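Local atomic coordinates of serine acetyltransferase (Entamoeba histolytica, PDB entry 3Q1X), a protein that probably catalyses the transfer of an acetyl group from acetyl-CoA to L-serine, giving O-acetylserine for cysteine biosynthesis. Residues M1-I5 with V89-E94; K43-P47 with I99-L103. All blocks are in the same frame, centred on the assembly; numbering follows the deposited sequence.

Contact 1 of 2, residues M1-I5 with V89-E94; sequences MDNYI and VMAILE
In the α-helical N-terminal part of this hexapeptide-repeat transferase, the first turn of helix 2-18 packs against a mid-helix turn of helix 82-113. The two segments run in roughly the same direction: Met1 CA lies 7.4 Å from Met90 CA, and Ile5 CA 7.1 Å from Leu93 CA. Residues 2-5 and 89-94 are helical, with Ile5 N hydrogen-bonded to Met1 O (2.9 Å), Leu93 N hydrogen-bonded to Val89 O (3.0 Å) and Glu94 N hydrogen-bonded to Met90 O (2.9 Å).

Tyr4 does most of the reaching. Its t rotamer (chi1 -162°) lays the ring across the gap, so that CE2 meets Leu93 CB at 3.7 Å and the ring edge faces Met90 O, 3.6 Å from CE2. The hydroxyl touches the next residue along: Tyr4 OH is 3.3 Å from Glu94 CA, while the acid end of Glu94 leads away. Met90, with all three chi angles in m, folds back to make a Met-aromatic contact, an oblique one: SD stands 4.8 Å from the Tyr4 ring centroid, 53° off its normal, and Met90 CE comes 3.7 Å from Tyr4 CD2. This is ordinary helix-helix packing, held by apolar and sulfur contacts. Met1, extended through chi1 and chi2 (both t), closes the other end, its CG 3.8 Å from Met90 SD and its SD 3.9 Å from Val89 CG1. Deeper in, Ile5 CG1 meets Leu93 CD1 at 3.8 Å. Helix 59-79 adds Val69, touched by both Met1 and Val89, and Thr66, which touches Ile5.

Contact 2 of 2, residues K43-P47 with I99-L103; sequences KIFFP and IKRTL
Take helix 82-113 through Ile99-Leu103, a regular turn with Leu103 N on Ile99 O at 2.7 Å, and set the end of helix 36-45 beside it so that Phe45 CA is 6.3 Å from Lys100 CA. Ile99 comes first, its CG2 3.8 Å from Phe45 CZ. Lys100 (chi1 t, chi2 p) runs its aliphatic chain along the two phenylalanines, CE lying 3.5 Å from Phe45 O and CD 3.7 Å from Phe45 CD1; its NZ goes on to a salt bridge with Asp19. One turn after Ile99, Leu103 places CD1 over a face of the Phe45 ring, 3.4 Å from CD2, and its CB sits at the edge of the Phe46 ring, 4.3 Å from CZ. Phe46 has left the helix (phi/psi -135/65), yet its side chain still swings back to this neighbour. The result is a buried interhelical core, which Ile138 of helix 128-144 joins by touching Phe45 and Ile99, while Met15 of helix 2-18 lies against Lys100.

Overall arrangement
Helix 82-113 serves both contacts, with its 89-94 turn in contact 1 and the 99-103 turn in contact 2; the centres of the contacts lie about 16 Å apart, their nearest atoms about 5 Å, without touching. The partners, helices 2-18 and 36-45, are consecutive in the chain. Contact 2 is the more central, its centre about 11 Å from the centre of the chain, against about 20 Å for the partly buried contact 1. Helices 59-79 and 128-144 touch segments of each contact, so the two belong to one helical bundle. A serine pocket, formed by Ala206, His208, Arg222 and His223 in the loop between strands 203-205 and 225-226 of the left-handed β-helix, belongs to neither contact.

Contact 1 of 2, residues M1-I5 with V89-E94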
loop_
_atom_site.group_PDB
_atom_site.type_symbol
_atom_site.label_atom_id
_atom_site.label_comp_id
_atom_site.label_asym_id
_atom_site.label_seq_id
_atom_site.Cartn_x
_atom_site.Cartn_y
_atom_site.Cartn_z
ATOM N N MET A 1 6.204 -2.736 -37.126
ATOM C CA MET A 1 5.535 -3.118 -35.842
ATOM C C MET A 1 4.002 -3.006 -35.890
ATOM O O MET A 1 3.302 -3.800 -35.255
ATOM C CB MET A 1 6.108 -2.296 -34.681
ATOM C CG MET A 1 5.773 -2.827 -33.280
ATOM S SD MET A 1 6.671 -1.998 -31.942
ATOM C CE MET A 1 6.612 -0.282 -32.472
ATOM N N ASP A 2 3.473 -2.038 -36.642
ATOM C CA ASP A 2 2.018 -1.868 -36.738
ATOM C C ASP A 2 1.307 -3.067 -37.378
ATOM O O ASP A 2 0.179 -3.398 -37.001
ATOM C CB ASP A 2 1.655 -0.575 -37.472
ATOM C CG ASP A 2 2.067 0.673 -36.698
ATOM O OD1 ASP A 2 1.499 0.940 -35.610
ATOM O OD2 ASP A 2 2.951 1.397 -37.192
ATOM N N ASN A 3 1.973 -3.720 -38.331
ATOM C CA ASN A 3 1.405 -4.902 -38.983
ATOM C C ASN A 3 1.382 -6.107 -38.048
ATOM O O ASN A 3 0.429 -6.889 -38.071
ATOM C CB ASN A 3 2.133 -5.213 -40.294
ATOM C CG ASN A 3 1.958 -4.112 -41.339
ATOM O OD1 ASN A 3 0.989 -3.359 -41.305
ATOM N ND2 ASN A 3 2.902 -4.020 -42.274
ATOM N N TYR A 4 2.419 -6.232 -37.216
ATOM C CA TYR A 4 2.467 -7.268 -36.180
ATOM C C TYR A 4 1.407 -7.007 -35.107
ATOM O O TYR A 4 0.773 -7.939 -34.628
ATOM C CB TYR A 4 3.875 -7.371 -35.561
ATOM C CG TYR A 4 4.140 -8.663 -34.804
ATOM C CD1 TYR A 4 4.012 -9.904 -35.433
ATOM C CD2 TYR A 4 4.529 -8.646 -33.459
ATOM C CE1 TYR A 4 4.252 -11.093 -34.746
ATOM C CE2 TYR A 4 4.782 -9.850 -32.761
ATOM C CZ TYR A 4 4.631 -11.061 -33.416
ATOM O OH TYR A 4 4.872 -12.250 -32.765
ATOM N N ILE A 5 1.206 -5.738 -34.757
ATOM C CA ILE A 5 0.151 -5.334 -33.815
ATOM C C ILE A 5 -1.213 -5.743 -34.348
ATOM O O ILE A 5 -1.993 -6.365 -33.627
ATOM C CB ILE A 5 0.165 -3.806 -33.515
ATOM C CG1 ILE A 5 1.355 -3.452 -32.622
ATOM C CG2 ILE A 5 -1.142 -3.361 -32.846
ATOM C CD1 ILE A 5 1.678 -1.967 -32.553
ATOM N N VAL A 89 9.662 -5.175 -27.290
ATOM C CA VAL A 89 8.226 -4.963 -27.479
ATOM C C VAL A 89 7.648 -5.948 -28.494
ATOM O O VAL A 89 6.490 -6.356 -28.384
ATOM C CB VAL A 89 7.904 -3.504 -27.867
ATOM C CG1 VAL A 89 6.452 -3.351 -28.262
ATOM C CG2 VAL A 89 8.209 -2.577 -26.697
ATOM N N MET A 90 8.459 -6.323 -29.477
ATOM C CA MET A 90 8.070 -7.395 -30.394
ATOM C C MET A 90 7.899 -8.712 -29.627
ATOM O O MET A 90 6.964 -9.461 -29.899
ATOM C CB MET A 90 9.069 -7.543 -31.550
ATOM C CG MET A 90 9.007 -6.404 -32.585
ATOM S SD MET A 90 7.453 -6.201 -33.483
ATOM C CE MET A 90 7.697 -7.320 -34.851
ATOM N N ALA A 91 8.776 -8.952 -28.647
ATOM C CA ALA A 91 8.683 -10.112 -27.752
ATOM C C ALA A 91 7.439 -10.106 -26.866
ATOM O O ALA A 91 6.808 -11.149 -26.669
ATOM C CB ALA A 91 9.909 -10.225 -26.906
ATOM N N ILE A 92 7.091 -8.946 -26.315
ATOM C CA ILE A 92 5.825 -8.808 -25.585
ATOM C C ILE A 92 4.636 -9.149 -26.495
ATOM O O ILE A 92 3.810 -10.013 -26.169
ATOM C CB ILE A 92 5.625 -7.381 -24.999
ATOM C CG1 ILE A 92 6.646 -7.092 -23.903
ATOM C CG2 ILE A 92 4.230 -7.234 -24.413
ATOM C CD1 ILE A 92 6.832 -5.612 -23.602
ATOM N N LEU A 93 4.562 -8.469 -27.640
ATOM C CA LEU A 93 3.495 -8.716 -28.607
ATOM C C LEU A 93 3.356 -10.206 -28.934
ATOM O O LEU A 93 2.247 -10.758 -28.863
ATOM C CB LEU A 93 3.700 -7.872 -29.875
ATOM C CG LEU A 93 3.314 -6.391 -29.773
ATOM C CD1 LEU A 93 3.943 -5.590 -30.903
ATOM C CD2 LEU A 93 1.793 -6.201 -29.746
ATOM N N GLU A 94 4.481 -10.848 -29.250
ATOM C CA GLU A 94 4.542 -12.293 -29.501
ATOM C C GLU A 94 3.853 -13.131 -28.423
ATOM O O GLU A 94 3.098 -14.051 -28.743
ATOM C CB GLU A 94 5.995 -12.739 -29.637
ATOM C CG GLU A 94 6.160 -14.173 -30.120
ATOM C CD GLU A 94 7.593 -14.676 -30.018
ATOM O OE1 GLU A 94 8.528 -13.854 -29.855
ATOM O OE2 GLU A 94 7.791 -15.906 -30.103
#

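Contact 2 of 2, residues K43-P47 with I99-L103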
loop_
_atom_site.group_PDB
_atom_site.type_symbol
_atom_site.label_atom_id
_atom_site.label_comp_id
_atom_site.label_asym_id
_atom_site.label_seq_id
_atom_site.Cartn_x
_atom_site.Cartn_y
_atom_site.Cartn_z
ATOM N N LYS A 43 -7.995 -3.322 -20.677
ATOM C CA LYS A 43 -8.843 -3.146 -21.862
ATOM C C LYS A 43 -8.555 -4.198 -22.925
ATOM O O LYS A 43 -9.478 -4.737 -23.548
ATOM C CB LYS A 43 -8.676 -1.740 -22.452
ATOM C CG LYS A 43 -9.345 -0.654 -21.622
ATOM C CD LYS A 43 -9.280 0.714 -22.280
ATOM C CE LYS A 43 -10.249 1.667 -21.596
ATOM N NZ LYS A 43 -9.901 3.093 -21.817
ATOM N N ILE A 44 -7.269 -4.487 -23.114
ATOM C CA ILE A 44 -6.798 -5.436 -24.123
ATOM C C ILE A 44 -7.236 -6.872 -23.826
ATOM O O ILE A 44 -7.750 -7.570 -24.707
ATOM C CB ILE A 44 -5.253 -5.368 -24.245
ATOM C CG1 ILE A 44 -4.811 -3.966 -24.707
ATOM C CG2 ILE A 44 -4.725 -6.464 -25.174
ATOM C CD1 ILE A 44 -3.324 -3.672 -24.519
ATOM N N PHE A 45 -7.027 -7.309 -22.585
ATOM C CA PHE A 45 -7.336 -8.681 -22.185
ATOM C C PHE A 45 -8.794 -8.928 -21.819
ATOM O O PHE A 45 -9.309 -10.011 -22.083
ATOM C CB PHE A 45 -6.441 -9.133 -21.027
ATOM C CG PHE A 45 -5.004 -9.366 -21.411
ATOM C CD1 PHE A 45 -4.670 -10.085 -22.560
ATOM C CD2 PHE A 45 -3.980 -8.893 -20.597
ATOM C CE1 PHE A 45 -3.329 -10.301 -22.904
ATOM C CE2 PHE A 45 -2.642 -9.116 -20.920
ATOM C CZ PHE A 45 -2.314 -9.820 -22.076
ATOM N N PHE A 46 -9.439 -7.943 -21.195
ATOM C CA PHE A 46 -10.833 -8.085 -20.755
ATOM C C PHE A 46 -11.685 -6.857 -21.090
ATOM O O PHE A 46 -12.179 -6.165 -20.185
ATOM C CB PHE A 46 -10.876 -8.415 -19.253
ATOM C CG PHE A 46 -10.013 -9.588 -18.871
ATOM C CD1 PHE A 46 -10.447 -10.889 -19.101
ATOM C CD2 PHE A 46 -8.755 -9.390 -18.309
ATOM C CE1 PHE A 46 -9.645 -11.978 -18.772
ATOM C CE2 PHE A 46 -7.943 -10.473 -17.972
ATOM C CZ PHE A 46 -8.387 -11.769 -18.204
ATOM N N PRO A 47 -11.870 -6.580 -22.401
ATOM C CA PRO A 47 -12.561 -5.362 -22.838
ATOM C C PRO A 47 -13.997 -5.199 -22.323
ATOM O O PRO A 47 -14.433 -4.073 -22.135
ATOM C CB PRO A 47 -12.565 -5.486 -24.364
ATOM C CG PRO A 47 -12.305 -6.927 -24.650
ATOM C CD PRO A 47 -11.409 -7.380 -23.552
ATOM N N ILE A 99 -0.092 -15.276 -22.783
ATOM C CA ILE A 99 -0.395 -14.596 -21.524
ATOM C C ILE A 99 -1.907 -14.529 -21.276
ATOM O O ILE A 99 -2.366 -14.792 -20.165
ATOM C CB ILE A 99 0.268 -13.196 -21.467
ATOM C CG1 ILE A 99 1.794 -13.357 -21.503
ATOM C CG2 ILE A 99 -0.210 -12.424 -20.233
ATOM C CD1 ILE A 99 2.565 -12.081 -21.749
ATOM N N LYS A 100 -2.674 -14.189 -22.315
ATOM C CA LYS A 100 -4.139 -14.156 -22.215
ATOM C C LYS A 100 -4.687 -15.504 -21.716
ATOM O O LYS A 100 -5.509 -15.547 -20.802
ATOM C CB LYS A 100 -4.769 -13.785 -23.567
ATOM C CG LYS A 100 -6.291 -13.952 -23.636
ATOM C CD LYS A 100 -7.014 -12.963 -22.719
ATOM C CE LYS A 100 -8.472 -13.355 -22.529
ATOM N NZ LYS A 100 -9.138 -13.704 -23.814
ATOM N N ARG A 101 -4.213 -16.595 -22.320
ATOM C CA ARG A 101 -4.593 -17.946 -21.889
ATOM C C ARG A 101 -4.208 -18.193 -20.425
ATOM O O ARG A 101 -5.011 -18.703 -19.638
ATOM C CB ARG A 101 -3.973 -18.997 -22.821
ATOM C CG ARG A 101 -4.573 -18.966 -24.225
ATOM C CD ARG A 101 -4.047 -20.064 -25.155
ATOM N NE ARG A 101 -2.694 -19.813 -25.653
ATOM C CZ ARG A 101 -2.394 -19.289 -26.846
ATOM N NH1 ARG A 101 -3.344 -18.952 -27.712
ATOM N NH2 ARG A 101 -1.125 -19.110 -27.177
ATOM N N THR A 102 -3.001 -17.778 -20.046
ATOM C CA THR A 102 -2.549 -17.985 -18.677
ATOM C C THR A 102 -3.384 -17.167 -17.693
ATOM O O THR A 102 -3.721 -17.650 -16.607
ATOM C CB THR A 102 -1.066 -17.625 -18.503
ATOM O OG1 THR A 102 -0.287 -18.383 -19.428
ATOM C CG2 THR A 102 -0.605 -17.939 -17.088
ATOM N N LEU A 103 -3.709 -15.931 -18.073
ATOM C CA LEU A 103 -4.491 -15.053 -17.195
ATOM C C LEU A 103 -5.884 -15.630 -16.938
ATOM O O LEU A 103 -6.438 -15.465 -15.849
ATOM C CB LEU A 103 -4.579 -13.635 -17.765
ATOM C CG LEU A 103 -3.328 -12.765 -17.595
ATOM C CD1 LEU A 103 -3.521 -11.450 -18.328
ATOM C CD2 LEU A 103 -2.999 -12.504 -16.124
#